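DNA repair protein RecN (Deinococcus radiodurans, PDB 4ABY) is an SMC-like ATPase, represented here by its nucleotide-binding head domain, that probably takes part in recombinational repair of damaged DNA. Local coordinates at residues L82-R87 / W144-L149; S116-L121 / A128-G133; L252-A257 / F281-G286. All blocks are in the same frame, centred on the assembly; numbering follows the deposited sequence.

Contact 1: L82-R87 / W144-L149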
# COMPACT_ATOMS: atom_id res chain seq x y z
N LEU A 82 -1.20 -11.94 5.96
CA LEU A 82 -1.98 -13.16 5.91
C LEU A 82 -3.46 -12.86 5.66
O LEU A 82 -4.12 -13.58 4.92
CB LEU A 82 -1.82 -13.96 7.20
CG LEU A 82 -0.42 -14.46 7.52
CD1 LEU A 82 -0.40 -15.05 8.92
CD2 LEU A 82 0.05 -15.47 6.50
N LEU A 83 -3.96 -11.80 6.28
CA LEU A 83 -5.35 -11.40 6.08
C LEU A 83 -5.58 -10.95 4.65
O LEU A 83 -6.69 -11.05 4.13
CB LEU A 83 -5.74 -10.29 7.05
CG LEU A 83 -5.72 -10.63 8.53
CD1 LEU A 83 -6.29 -9.48 9.33
CD2 LEU A 83 -6.52 -11.90 8.78
N LEU A 84 -4.54 -10.43 4.01
CA LEU A 84 -4.64 -9.96 2.64
C LEU A 84 -4.75 -11.12 1.66
O LEU A 84 -5.03 -10.93 0.47
CB LEU A 84 -3.44 -9.10 2.27
CG LEU A 84 -3.67 -7.59 2.17
CD1 LEU A 84 -2.53 -6.96 1.41
CD2 LEU A 84 -4.98 -7.30 1.48
N GLY A 85 -4.53 -12.33 2.16
CA GLY A 85 -4.57 -13.51 1.32
C GLY A 85 -3.19 -13.77 0.76
O GLY A 85 -3.05 -14.36 -0.32
N GLY A 86 -2.18 -13.34 1.50
CA GLY A 86 -0.80 -13.55 1.11
C GLY A 86 -0.36 -15.01 1.14
O GLY A 86 -1.14 -15.91 1.43
N ARG A 87 0.91 -15.22 0.83
CA ARG A 87 1.51 -16.55 0.84
C ARG A 87 1.22 -17.25 2.16
O ARG A 87 1.01 -16.59 3.18
CB ARG A 87 3.01 -16.43 0.65
CG ARG A 87 3.78 -17.73 0.76
CD ARG A 87 5.23 -17.50 0.39
NE ARG A 87 5.34 -16.79 -0.88
CZ ARG A 87 5.57 -15.49 -1.00
NH1 ARG A 87 5.72 -14.74 0.09
NH2 ARG A 87 5.64 -14.94 -2.20
N TRP A 144 -11.80 -9.74 -0.75
CA TRP A 144 -12.49 -9.01 0.31
C TRP A 144 -11.54 -8.10 1.06
O TRP A 144 -11.83 -6.92 1.27
CB TRP A 144 -13.18 -9.97 1.28
CG TRP A 144 -13.92 -9.24 2.37
CD1 TRP A 144 -15.23 -8.87 2.36
CD2 TRP A 144 -13.39 -8.79 3.62
NE1 TRP A 144 -15.55 -8.22 3.52
CE2 TRP A 144 -14.43 -8.16 4.31
CE3 TRP A 144 -12.13 -8.87 4.21
CZ2 TRP A 144 -14.26 -7.60 5.58
CZ3 TRP A 144 -11.95 -8.31 5.47
CH2 TRP A 144 -13.01 -7.69 6.14
N ALA A 145 -10.39 -8.64 1.46
CA ALA A 145 -9.42 -7.89 2.24
C ALA A 145 -8.71 -6.79 1.44
O ALA A 145 -8.26 -5.80 2.00
CB ALA A 145 -8.40 -8.83 2.87
N GLN A 146 -8.63 -6.97 0.12
CA GLN A 146 -8.01 -5.96 -0.73
C GLN A 146 -8.88 -4.72 -0.86
O GLN A 146 -8.49 -3.73 -1.49
CB GLN A 146 -7.71 -6.53 -2.12
CG GLN A 146 -6.53 -7.47 -2.15
CD GLN A 146 -6.38 -8.15 -3.49
OE1 GLN A 146 -7.26 -8.05 -4.35
NE2 GLN A 146 -5.26 -8.83 -3.68
N GLY A 147 -10.07 -4.77 -0.28
CA GLY A 147 -10.94 -3.61 -0.23
C GLY A 147 -10.79 -2.90 1.10
O GLY A 147 -11.34 -1.82 1.30
N ARG A 148 -10.03 -3.52 2.00
CA ARG A 148 -9.87 -3.01 3.36
C ARG A 148 -8.42 -2.63 3.66
O ARG A 148 -8.14 -1.59 4.26
CB ARG A 148 -10.34 -4.05 4.38
CG ARG A 148 -11.78 -4.53 4.20
CD ARG A 148 -12.78 -3.39 4.32
NE ARG A 148 -14.13 -3.87 4.61
CZ ARG A 148 -14.95 -4.41 3.70
NH1 ARG A 148 -14.56 -4.55 2.44
NH2 ARG A 148 -16.17 -4.81 4.05
N LEU A 149 -7.49 -3.50 3.25
CA LEU A 149 -6.08 -3.34 3.56
C LEU A 149 -5.23 -3.06 2.33
O LEU A 149 -5.51 -3.53 1.23
CB LEU A 149 -5.54 -4.60 4.24
CG LEU A 149 -5.52 -4.63 5.76
CD1 LEU A 149 -4.87 -5.92 6.22
CD2 LEU A 149 -4.76 -3.43 6.30

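Contact 2: S116-L121 / A128-G133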
# COMPACT_ATOMS: atom_id res chain seq x y z
N SER A 116 -15.30 -9.43 10.17
CA SER A 116 -14.03 -10.02 10.55
C SER A 116 -13.45 -10.85 9.40
O SER A 116 -14.16 -11.27 8.49
CB SER A 116 -14.19 -10.88 11.81
OG SER A 116 -15.06 -11.98 11.59
N ALA A 117 -12.14 -11.05 9.44
CA ALA A 117 -11.46 -11.95 8.52
C ALA A 117 -10.40 -12.68 9.32
O ALA A 117 -9.87 -12.14 10.29
CB ALA A 117 -10.82 -11.16 7.39
N SER A 118 -10.11 -13.92 8.95
CA SER A 118 -9.08 -14.66 9.66
C SER A 118 -8.27 -15.56 8.74
O SER A 118 -8.73 -15.94 7.66
CB SER A 118 -9.70 -15.49 10.79
OG SER A 118 -10.12 -16.76 10.32
N ARG A 119 -7.06 -15.87 9.18
CA ARG A 119 -6.18 -16.76 8.45
C ARG A 119 -5.51 -17.68 9.46
O ARG A 119 -4.87 -17.21 10.40
CB ARG A 119 -5.13 -15.94 7.70
CG ARG A 119 -4.19 -16.75 6.82
CD ARG A 119 -4.92 -17.40 5.66
NE ARG A 119 -3.98 -17.89 4.66
CZ ARG A 119 -3.49 -17.15 3.67
NH1 ARG A 119 -3.87 -15.88 3.55
NH2 ARG A 119 -2.64 -17.67 2.80
N ARG A 120 -5.68 -18.99 9.28
CA ARG A 120 -5.07 -19.98 10.17
C ARG A 120 -4.08 -20.82 9.40
O ARG A 120 -4.40 -21.39 8.36
CB ARG A 120 -6.14 -20.89 10.76
CG ARG A 120 -5.59 -21.98 11.68
CD ARG A 120 -6.68 -22.91 12.18
NE ARG A 120 -7.15 -23.82 11.15
CZ ARG A 120 -6.58 -25.00 10.87
NH1 ARG A 120 -5.53 -25.40 11.56
NH2 ARG A 120 -7.07 -25.77 9.91
N LEU A 121 -2.85 -20.90 9.90
CA LEU A 121 -1.85 -21.76 9.29
C LEU A 121 -1.55 -22.93 10.20
O LEU A 121 -1.35 -22.76 11.40
CB LEU A 121 -0.57 -20.99 9.00
CG LEU A 121 -0.67 -19.97 7.87
CD1 LEU A 121 0.69 -19.37 7.60
CD2 LEU A 121 -1.22 -20.63 6.62
N ALA A 128 -6.81 -22.49 6.89
CA ALA A 128 -8.13 -22.04 6.47
C ALA A 128 -8.30 -20.52 6.52
O ALA A 128 -7.73 -19.85 7.37
CB ALA A 128 -9.20 -22.70 7.32
N ALA A 129 -9.09 -20.00 5.59
CA ALA A 129 -9.43 -18.59 5.59
C ALA A 129 -10.87 -18.45 6.04
O ALA A 129 -11.68 -19.35 5.81
CB ALA A 129 -9.25 -18.01 4.20
N ARG A 130 -11.20 -17.34 6.68
CA ARG A 130 -12.58 -17.09 7.09
C ARG A 130 -12.98 -15.64 6.85
O ARG A 130 -12.18 -14.72 7.03
CB ARG A 130 -12.80 -17.43 8.56
CG ARG A 130 -12.65 -18.90 8.90
CD ARG A 130 -13.44 -19.27 10.15
NE ARG A 130 -13.18 -20.65 10.55
CZ ARG A 130 -13.91 -21.34 11.42
NH1 ARG A 130 -14.98 -20.78 11.98
NH2 ARG A 130 -13.59 -22.59 11.73
N LEU A 131 -14.23 -15.46 6.43
CA LEU A 131 -14.82 -14.13 6.37
C LEU A 131 -16.03 -14.14 7.28
O LEU A 131 -17.02 -14.83 7.01
CB LEU A 131 -15.25 -13.80 4.94
CG LEU A 131 -14.14 -13.66 3.89
CD1 LEU A 131 -14.77 -13.46 2.53
CD2 LEU A 131 -13.22 -12.51 4.25
N SER A 132 -15.95 -13.39 8.37
CA SER A 132 -17.01 -13.37 9.37
C SER A 132 -17.43 -14.78 9.76
O SER A 132 -18.59 -15.16 9.60
CB SER A 132 -18.22 -12.57 8.86
OG SER A 132 -17.86 -11.23 8.56
N GLY A 133 -16.48 -15.56 10.25
CA GLY A 133 -16.76 -16.87 10.80
C GLY A 133 -17.08 -17.95 9.78
O GLY A 133 -17.38 -19.09 10.15

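Contact 3: L252-A257 / F281-G286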
# COMPACT_ATOMS: atom_id res chain seq x y z
N LEU A 252 11.49 13.29 -0.30
CA LEU A 252 11.51 12.08 0.51
C LEU A 252 12.82 11.32 0.37
O LEU A 252 12.85 10.09 0.49
CB LEU A 252 10.35 11.18 0.12
CG LEU A 252 8.99 11.44 0.77
CD1 LEU A 252 8.67 12.93 0.82
CD2 LEU A 252 7.90 10.68 0.03
N GLY A 253 13.91 12.04 0.10
CA GLY A 253 15.22 11.42 -0.02
C GLY A 253 15.54 10.89 -1.41
O GLY A 253 16.35 9.98 -1.56
N MSE A 254 14.91 11.47 -2.43
CA MSE A 254 15.19 11.15 -3.82
C MSE A 254 15.15 12.43 -4.63
O MSE A 254 14.25 12.62 -5.46
CB MSE A 254 14.18 10.14 -4.36
CG MSE A 254 14.40 8.72 -3.87
SE MSE A 254 12.80 7.60 -4.02
CE MSE A 254 11.76 8.31 -2.55
N PRO A 255 16.12 13.33 -4.40
CA PRO A 255 16.08 14.67 -4.98
C PRO A 255 16.15 14.64 -6.50
O PRO A 255 15.74 15.60 -7.14
CB PRO A 255 17.35 15.32 -4.42
CG PRO A 255 17.76 14.48 -3.26
CD PRO A 255 17.34 13.09 -3.61
N HIS A 256 16.66 13.55 -7.07
CA HIS A 256 16.84 13.46 -8.51
C HIS A 256 16.00 12.36 -9.14
O HIS A 256 16.36 11.80 -10.18
CB HIS A 256 18.31 13.25 -8.85
CG HIS A 256 19.22 14.24 -8.19
ND1 HIS A 256 19.11 15.60 -8.40
CD2 HIS A 256 20.25 14.08 -7.33
CE1 HIS A 256 20.04 16.23 -7.70
NE2 HIS A 256 20.74 15.32 -7.04
N ALA A 257 14.88 12.04 -8.50
CA ALA A 257 14.00 11.03 -9.02
C ALA A 257 13.45 11.49 -10.36
O ALA A 257 13.14 12.67 -10.53
CB ALA A 257 12.87 10.75 -8.05
N PHE A 281 9.99 4.70 -13.50
CA PHE A 281 10.58 5.48 -12.42
C PHE A 281 12.05 5.14 -12.21
O PHE A 281 12.45 3.98 -12.26
CB PHE A 281 9.80 5.24 -11.12
CG PHE A 281 10.38 5.93 -9.92
CD1 PHE A 281 10.09 7.25 -9.65
CD2 PHE A 281 11.18 5.23 -9.03
CE1 PHE A 281 10.61 7.88 -8.53
CE2 PHE A 281 11.71 5.85 -7.92
CZ PHE A 281 11.42 7.17 -7.67
N SER A 282 12.86 6.17 -11.97
CA SER A 282 14.24 6.00 -11.55
C SER A 282 14.47 6.82 -10.29
O SER A 282 14.13 8.01 -10.25
CB SER A 282 15.20 6.45 -12.65
OG SER A 282 15.08 7.84 -12.90
N ALA A 283 15.04 6.19 -9.27
CA ALA A 283 15.27 6.86 -7.99
C ALA A 283 16.47 7.81 -8.03
O ALA A 283 16.45 8.89 -7.43
CB ALA A 283 15.44 5.83 -6.89
N ASN A 284 17.53 7.39 -8.72
CA ASN A 284 18.79 8.12 -8.70
C ASN A 284 19.11 8.78 -10.04
O ASN A 284 18.50 8.46 -11.06
CB ASN A 284 19.91 7.17 -8.27
CG ASN A 284 19.61 6.46 -6.97
OD1 ASN A 284 19.94 5.29 -6.80
ND2 ASN A 284 18.96 7.16 -6.05
N PRO A 285 20.07 9.73 -10.03
CA PRO A 285 20.46 10.52 -11.21
C PRO A 285 21.08 9.68 -12.33
O PRO A 285 20.77 9.90 -13.50
CB PRO A 285 21.51 11.48 -10.64
CG PRO A 285 21.99 10.85 -9.38
CD PRO A 285 20.78 10.17 -8.82
N GLY A 286 21.95 8.75 -11.98
CA GLY A 286 22.63 7.93 -12.98
C GLY A 286 21.77 6.83 -13.56
O GLY A 286 22.07 6.29 -14.63

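Contact 1: L82-R87 / W144-L149
Next to the meeting of Leu84 with Ala145, the Trp144 ring carries the Arg148 guanidinium over one of its faces. Arg148 CZ lies 3.4 Å above the plane of the Trp144 ring, toward the rim. The overlap is mutual, since Trp144 CZ2 lies above one face of the guanidinium. Trp144 also meets Trp106 edge-to-face.

Contact between the segments is carried mainly by Leu84. Its CD2 branch reaches Ala145 CB at 4.0 Å and Leu149 CB at 3.9 Å. The same methyl touches Gln146 CG, which lies anti to the carbonyl carbon (chi1 -74°). The side chains of Leu84 and Leu149 cross obliquely. Ala145 CB also rests near the carbonyl O of Leu83.

Part of the polar backbone is served within its own segment. Ala145 O accepts from Arg148 N and from Leu149 N, the latter at 2.7 Å. Gly86 O is bonded by Arg119. Gly85, with positive phi, closes helix 69-83 in a Schellman motif. That helix begins within the predicted ATP-binding loop, and Leu149 leads into an edge strand of the mixed core sheet. No hydrogen bond joins the two segments. Cohesion therefore rests largely on buried van der Waals contact about Leu84, whose CD2 also lies against Ala145 O.

Contact 2: S116-L121 / A128-G133
Ser118 and Arg130 form a hydrogen-bonded antiparallel pair at the middle of this contact. Ser118 N donates to Arg130 O at 2.9 Å, and Arg130 N returns a bond to Ser118 O at 3.0 Å. Arg120 and Ala128 repeat the pattern. Arg120 N donates to Ala128 O at 2.9 Å, and Ala128 N donates to Arg120 O at 3.0 Å. At the other end Ser132 N reaches Ser116 O at 2.8 Å.

The residues in between, Ala117 with Leu131 and Arg119 with Ala129, are non-hydrogen-bonded pairs. Their backbones bond outward instead: Ala117 with Gly104, Arg119 with Val102, and Ala129 with Val136. Arg130 O also receives a CA-H...O contact from Ala117 CA.

Ser118 OG sits between the backbone N and carbonyl carbon (chi1 87°), where it lies against Arg130 CB at 3.3 Å.

The two arginines of strand 116-122 find their partners outside the pair. Arg119 shares its face with Ala117, Ala129 and Leu131. Its NH2 bonds to Gly86 O, and NH1 makes a weak bond to Leu82 O. Arg120 points to the other face, where NH1 forms a salt bridge with Glu99 OE1.

Ala117 CB and Leu131 CD2 meet at 4.2 Å, on the face that packs against Trp144 of helix 138-145. The pairing is that of a beta hairpin within the six-stranded antiparallel sheet, as in the beta subdomain of ABC-type ATPase heads.

Contact 3: L252-A257 / F281-G286
Met254, a selenomethionine, brings SE to the edge of the Phe281 ring, near its plane. SE is 3.9 Å from Phe281 CZ and 5.2 Å from the ring centroid. This is a Met-aromatic contact, with the two side chains crossing at about a right angle. Ala257 CB approaches the same ring obliquely, 3.7 Å from CE1. Ile249 of helix 214-249 and Val304 of helix 298-312 also touch Met254 and Phe281, which closes this side into a buried apolar cluster.

Residues Met254 to Ala257 form a type I beta turn, with Ala257 N bonded to Met254 O at 3.2 Å. The turn leads from helix 214-249 into strand 258-266, which pairs antiparallel with strand 276-282. The contact thus sits where this two-stranded sheet joins the helices.

Across the segments there is no hydrogen bond. A CA-H...O contact runs from Ala257 CA to Ser282 O at 3.3 Å. The outer side is looser and exposed. There His256 CB meets Pro285 CD at 3.9 Å, with Pro285 CG oblique to the His256 ring. Pro255 CB lies over the centre of one face of that ring.

From the N terminus, the chain first passes through the end of helix 69-83, where contact 1 opens. It then builds strand 99-105 and the hairpin of contact 2, which closes a short loop at 128-133. Contact 1 closes later, at 144-149, so contact 2 is nested inside its loop. The two touch directly, with centres about 11 Å apart. Together they tie the antiparallel sheet to the P-loop helix and to helix 138-145. Contact 3 follows in series. It opens at 252-257 and closes at 281-286, around the two-stranded sheet 258-266/276-282. It joins the end of strand 276-282 to the loop after helix 214-249. Its centre lies about 41 Å from that of contact 2, on the opposite side of the chain's centre.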